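Local coordinates for protein carbonic anhydrase (Neosartorya fumigata, PDB 7COI) that is a zinc-dependent beta-class carbonic anhydrase that probably catalyses the reversible hydration of carbon dioxide to hydrogencarbonate, at residues L106-I114 and G131-T139. Sequence-based numbering, arbitrary orientation.
Sequences LAVGQHPEI and GLLPGDVFT. With ACT (acetate ion), chain G.
Phe138 N donates to Ile114 O (2.9 Å), a direct backbone bond linking the neighbouring parallel strands 114-119 and 137-142 of the beta-carbonic anhydrase sheet. Before it the two segments are joined by water: one molecule accepts from His111 N and donates to Gly135 O, a second bridges Glu113 N and Asp136 O in the same way. Pro112 lies between these bridges, its CB 3.4 Å from Asp136 O and its CG 4.0 Å from Phe138 CB. Beside the direct bond, Ile114 CG2 meets Val137 CG1 at 4.1 Å. At the other end Leu106, the last residue of helix 102-106, lays CD1 against Pro134 O (3.4 Å) and the proline CB, while CD2 approaches Gly135 CA. Leu133 to Asp136 form a type II turn; Asp136 OD2 takes the Leu133 N-H from 42° above the carboxylate plane.

Strand 137-142 is outermost within the chain, and the second subunit adjoins it. Gln110, with CG between the backbone N and the carbonyl carbon (chi1 70°) and the chain extended beyond it, reaches the Phe138 ring edge with its amide turned 58° from the ring plane. OE1 sits 3.6 Å from Phe138 CD1 and accepts from Ser122 of the second subunit; NE2 donates to an acetate, probably from crystallisation, whose same oxygen lies in the ring plane, 3.3 Å from Phe138 CE1.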
ATOM      1  N   LEU A 106      -1.582 -32.442  11.064  1.00 21.99           N
ATOM      2  CA  LEU A 106      -1.519 -30.991  10.728  1.00 22.32           C
ATOM      3  C   LEU A 106      -2.317 -30.684   9.457  1.00 19.26           C
ATOM      4  O   LEU A 106      -2.887 -29.572   9.402  1.00 21.11           O
ATOM      5  CB  LEU A 106      -0.068 -30.534  10.540  1.00 22.78           C
ATOM      6  CG  LEU A 106       0.807 -30.547  11.778  1.00 27.21           C
ATOM      7  CD1 LEU A 106       2.243 -30.210  11.373  1.00 28.39           C
ATOM      8  CD2 LEU A 106       0.260 -29.562  12.792  1.00 28.06           C
ATOM      9  N   ALA A 107      -2.392 -31.593   8.487  1.00 18.47           N
ATOM     10  CA  ALA A 107      -3.134 -31.352   7.223  1.00 20.37           C
ATOM     11  C   ALA A 107      -4.632 -31.142   7.512  1.00 23.38           C
ATOM     12  O   ALA A 107      -5.327 -30.567   6.688  1.00 22.00           O
ATOM     13  CB  ALA A 107      -2.954 -32.498   6.283  1.00 21.06           C
ATOM     14  N   VAL A 108      -5.119 -31.642   8.640  1.00 24.08           N
ATOM     15  CA  VAL A 108      -6.574 -31.514   8.959  1.00 25.62           C
ATOM     16  C   VAL A 108      -6.851 -30.074   9.372  1.00 23.22           C
ATOM     17  O   VAL A 108      -7.955 -29.610   9.131  1.00 26.13           O
ATOM     18  CB  VAL A 108      -7.010 -32.524  10.035  1.00 26.93           C
ATOM     19  CG1 VAL A 108      -8.464 -32.316  10.446  1.00 28.46           C
ATOM     20  CG2 VAL A 108      -6.773 -33.951   9.586  1.00 27.27           C
ATOM     21  N   GLY A 109      -5.903 -29.401  10.009  1.00 20.94           N
ATOM     22  CA  GLY A 109      -6.048 -27.955  10.281  1.00 22.70           C
ATOM     23  C   GLY A 109      -4.957 -27.471  11.198  1.00 22.22           C
ATOM     24  O   GLY A 109      -4.524 -28.259  12.074  1.00 25.20           O
ATOM     25  N   GLN A 110      -4.484 -26.244  10.990  1.00 20.90           N
ATOM     26  CA  GLN A 110      -3.478 -25.652  11.888  1.00 18.52           C
ATOM     27  C   GLN A 110      -4.173 -25.026  13.101  1.00 18.99           C
ATOM     28  O   GLN A 110      -5.278 -24.475  12.929  1.00 19.67           O
ATOM     29  CB  GLN A 110      -2.641 -24.604  11.140  1.00 18.94           C
ATOM     30  CG  GLN A 110      -3.426 -23.340  10.804  1.00 19.52           C
ATOM     31  CD  GLN A 110      -2.595 -22.327  10.056  1.00 20.93           C
ATOM     32  OE1 GLN A 110      -1.453 -22.043  10.441  1.00 18.23           O
ATOM     33  NE2 GLN A 110      -3.225 -21.715   9.066  1.00 17.21           N
ATOM     34  N   HIS A 111      -3.502 -25.038  14.238  1.00 18.97           N
ATOM     35  CA  HIS A 111      -3.952 -24.417  15.510  1.00 22.11           C
ATOM     36  C   HIS A 111      -2.768 -23.776  16.207  1.00 20.22           C
ATOM     37  O   HIS A 111      -2.514 -24.035  17.373  1.00 21.21           O
ATOM     38  CB  HIS A 111      -4.636 -25.510  16.369  1.00 25.62           C
ATOM     39  CG  HIS A 111      -5.899 -25.987  15.752  1.00 34.81           C
ATOM     40  ND1 HIS A 111      -5.945 -27.120  14.958  1.00 42.57           N
ATOM     41  CD2 HIS A 111      -7.155 -25.483  15.756  1.00 38.58           C
ATOM     42  CE1 HIS A 111      -7.181 -27.302  14.513  1.00 41.01           C
ATOM     43  NE2 HIS A 111      -7.941 -26.320  14.992  1.00 39.94           N
ATOM     44  N   PRO A 112      -1.985 -22.885  15.554  1.00 18.29           N
ATOM     45  CA  PRO A 112      -0.867 -22.266  16.239  1.00 17.61           C
ATOM     46  C   PRO A 112      -1.394 -21.317  17.313  1.00 17.89           C
ATOM     47  O   PRO A 112      -2.406 -20.674  17.090  1.00 20.45           O
ATOM     48  CB  PRO A 112      -0.178 -21.464  15.112  1.00 18.63           C
ATOM     49  CG  PRO A 112      -1.278 -21.160  14.183  1.00 18.22           C
ATOM     50  CD  PRO A 112      -2.163 -22.390  14.190  1.00 19.76           C
ATOM     51  N   GLU A 113      -0.652 -21.169  18.385  1.00 18.57           N
ATOM     52  CA  GLU A 113      -1.022 -20.245  19.486  1.00 22.30           C
ATOM     53  C   GLU A 113      -0.209 -18.952  19.394  1.00 19.93           C
ATOM     54  O   GLU A 113      -0.440 -18.044  20.233  1.00 19.07           O
ATOM     55  CB  GLU A 113      -0.760 -20.956  20.813  1.00 22.96           C
ATOM     56  CG  GLU A 113      -1.531 -22.239  20.951  1.00 26.65           C
ATOM     57  CD  GLU A 113      -1.699 -22.754  22.384  1.00 33.11           C
ATOM     58  OE1 GLU A 113      -1.451 -21.988  23.375  1.00 35.83           O
ATOM     59  OE2 GLU A 113      -2.104 -23.912  22.509  1.00 37.76           O
ATOM     60  N   ILE A 114       0.758 -18.897  18.457  1.00 19.23           N
ATOM     61  CA  ILE A 114       1.728 -17.784  18.341  1.00 17.21           C
ATOM     62  C   ILE A 114       1.652 -17.211  16.918  1.00 15.98           C
ATOM     63  O   ILE A 114       1.730 -18.010  15.944  1.00 16.77           O
ATOM     64  CB  ILE A 114       3.163 -18.215  18.684  1.00 18.74           C
ATOM     65  CG1 ILE A 114       3.250 -18.767  20.129  1.00 18.66           C
ATOM     66  CG2 ILE A 114       4.123 -17.046  18.471  1.00 18.87           C
ATOM     67  CD1 ILE A 114       4.554 -19.400  20.480  1.00 20.12           C
ATOM     68  N   GLY A 131      12.885 -23.754  18.681  1.00 21.33           N
ATOM     69  CA  GLY A 131      12.852 -25.206  18.935  1.00 21.08           C
ATOM     70  C   GLY A 131      11.461 -25.765  18.765  1.00 22.80           C
ATOM     71  O   GLY A 131      11.065 -26.665  19.547  1.00 21.79           O
ATOM     72  N   LEU A 132      10.701 -25.256  17.788  1.00 19.96           N
ATOM     73  CA  LEU A 132       9.294 -25.647  17.600  1.00 18.08           C
ATOM     74  C   LEU A 132       9.166 -26.446  16.303  1.00 18.46           C
ATOM     75  O   LEU A 132      10.191 -26.747  15.634  1.00 17.50           O
ATOM     76  CB  LEU A 132       8.378 -24.421  17.654  1.00 17.60           C
ATOM     77  CG  LEU A 132       8.296 -23.736  19.019  1.00 19.23           C
ATOM     78  CD1 LEU A 132       7.432 -22.481  18.958  1.00 18.51           C
ATOM     79  CD2 LEU A 132       7.747 -24.694  20.074  1.00 21.07           C
ATOM     80  N   LEU A 133       7.938 -26.815  16.009  1.00 19.96           N
ATOM     81  CA  LEU A 133       7.590 -27.709  14.901  1.00 18.41           C
ATOM     82  C   LEU A 133       6.699 -26.952  13.939  1.00 18.63           C
ATOM     83  O   LEU A 133       6.060 -25.967  14.311  1.00 17.71           O
ATOM     84  CB  LEU A 133       6.849 -28.914  15.467  1.00 22.13           C
ATOM     85  CG  LEU A 133       7.663 -29.878  16.337  1.00 25.30           C
ATOM     86  CD1 LEU A 133       6.770 -31.008  16.816  1.00 27.83           C
ATOM     87  CD2 LEU A 133       8.822 -30.450  15.534  1.00 26.80           C
ATOM     88  N   PRO A 134       6.553 -27.466  12.702  1.00 15.68           N
ATOM     89  CA  PRO A 134       5.497 -27.001  11.827  1.00 16.54           C
ATOM     90  C   PRO A 134       4.155 -27.040  12.573  1.00 17.33           C
ATOM     91  O   PRO A 134       3.953 -27.980  13.365  1.00 19.49           O
ATOM     92  CB  PRO A 134       5.506 -28.009  10.675  1.00 15.81           C
ATOM     93  CG  PRO A 134       6.944 -28.512  10.650  1.00 16.52           C
ATOM     94  CD  PRO A 134       7.402 -28.496  12.088  1.00 16.64           C
ATOM     95  N   GLY A 135       3.324 -26.000  12.408  1.00 16.39           N
ATOM     96  CA  GLY A 135       2.007 -25.902  13.046  1.00 17.01           C
ATOM     97  C   GLY A 135       2.027 -25.060  14.310  1.00 17.09           C
ATOM     98  O   GLY A 135       0.962 -24.747  14.828  1.00 19.25           O
ATOM     99  N   ASP A 136       3.192 -24.677  14.793  1.00 17.16           N
ATOM    100  CA  ASP A 136       3.331 -23.960  16.077  1.00 18.13           C
ATOM    101  C   ASP A 136       3.273 -22.444  15.890  1.00 17.34           C
ATOM    102  O   ASP A 136       2.774 -21.745  16.820  1.00 16.38           O
ATOM    103  CB  ASP A 136       4.584 -24.411  16.808  1.00 19.82           C
ATOM    104  CG  ASP A 136       4.531 -25.841  17.323  1.00 20.15           C
ATOM    105  OD1 ASP A 136       3.414 -26.418  17.376  1.00 21.58           O
ATOM    106  OD2 ASP A 136       5.611 -26.384  17.621  1.00 21.37           O
ATOM    107  N   VAL A 137       3.821 -21.908  14.794  1.00 16.80           N
ATOM    108  CA  VAL A 137       4.040 -20.442  14.673  1.00 16.10           C
ATOM    109  C   VAL A 137       3.516 -19.927  13.320  1.00 14.88           C
ATOM    110  O   VAL A 137       4.163 -20.165  12.274  1.00 16.34           O
ATOM    111  CB  VAL A 137       5.516 -20.061  14.863  1.00 15.64           C
ATOM    112  CG1 VAL A 137       5.677 -18.551  14.960  1.00 15.71           C
ATOM    113  CG2 VAL A 137       6.127 -20.733  16.096  1.00 18.28           C
ATOM    114  N   PHE A 138       2.452 -19.151  13.377  1.00 12.81           N
ATOM    115  CA  PHE A 138       1.929 -18.389  12.214  1.00 13.50           C
ATOM    116  C   PHE A 138       2.863 -17.206  12.003  1.00 13.50           C
ATOM    117  O   PHE A 138       3.186 -16.516  12.988  1.00 15.01           O
ATOM    118  CB  PHE A 138       0.471 -18.005  12.460  1.00 13.91           C
ATOM    119  CG  PHE A 138      -0.255 -17.556  11.229  1.00 13.10           C
ATOM    120  CD1 PHE A 138      -0.705 -18.490  10.308  1.00 15.30           C
ATOM    121  CD2 PHE A 138      -0.572 -16.230  11.022  1.00 15.53           C
ATOM    122  CE1 PHE A 138      -1.420 -18.102   9.191  1.00 14.61           C
ATOM    123  CE2 PHE A 138      -1.305 -15.836   9.914  1.00 14.93           C
ATOM    124  CZ  PHE A 138      -1.717 -16.773   8.990  1.00 16.10           C
ATOM    125  N   THR A 139       3.380 -17.014  10.792  1.00 13.26           N
ATOM    126  CA  THR A 139       4.583 -16.169  10.599  1.00 13.64           C
ATOM    127  C   THR A 139       4.418 -15.083   9.528  1.00 13.50           C
ATOM    128  O   THR A 139       4.001 -15.386   8.407  1.00 12.85           O
ATOM    129  CB  THR A 139       5.795 -17.028  10.259  1.00 14.29           C
ATOM    130  OG1 THR A 139       6.000 -17.987  11.308  1.00 13.72           O
ATOM    131  CG2 THR A 139       7.036 -16.197  10.078  1.00 12.90           C
TER
HETATM  132  C   ACT G 301      -3.179 -19.573   5.600  1.00 25.28           C
HETATM  133  O   ACT G 301      -2.973 -19.762   6.768  1.00 30.82           O
HETATM  134  OXT ACT G 301      -2.972 -20.691   4.705  1.00 18.29           O
HETATM  135  CH3 ACT G 301      -3.596 -18.246   5.023  1.00 27.12           C
HETATM  136  O   HOH W   1      -1.033 -26.317  14.272  1.00 21.19           O
HETATM  137  O   HOH W   2       1.692 -22.727  19.031  1.00 21.73           O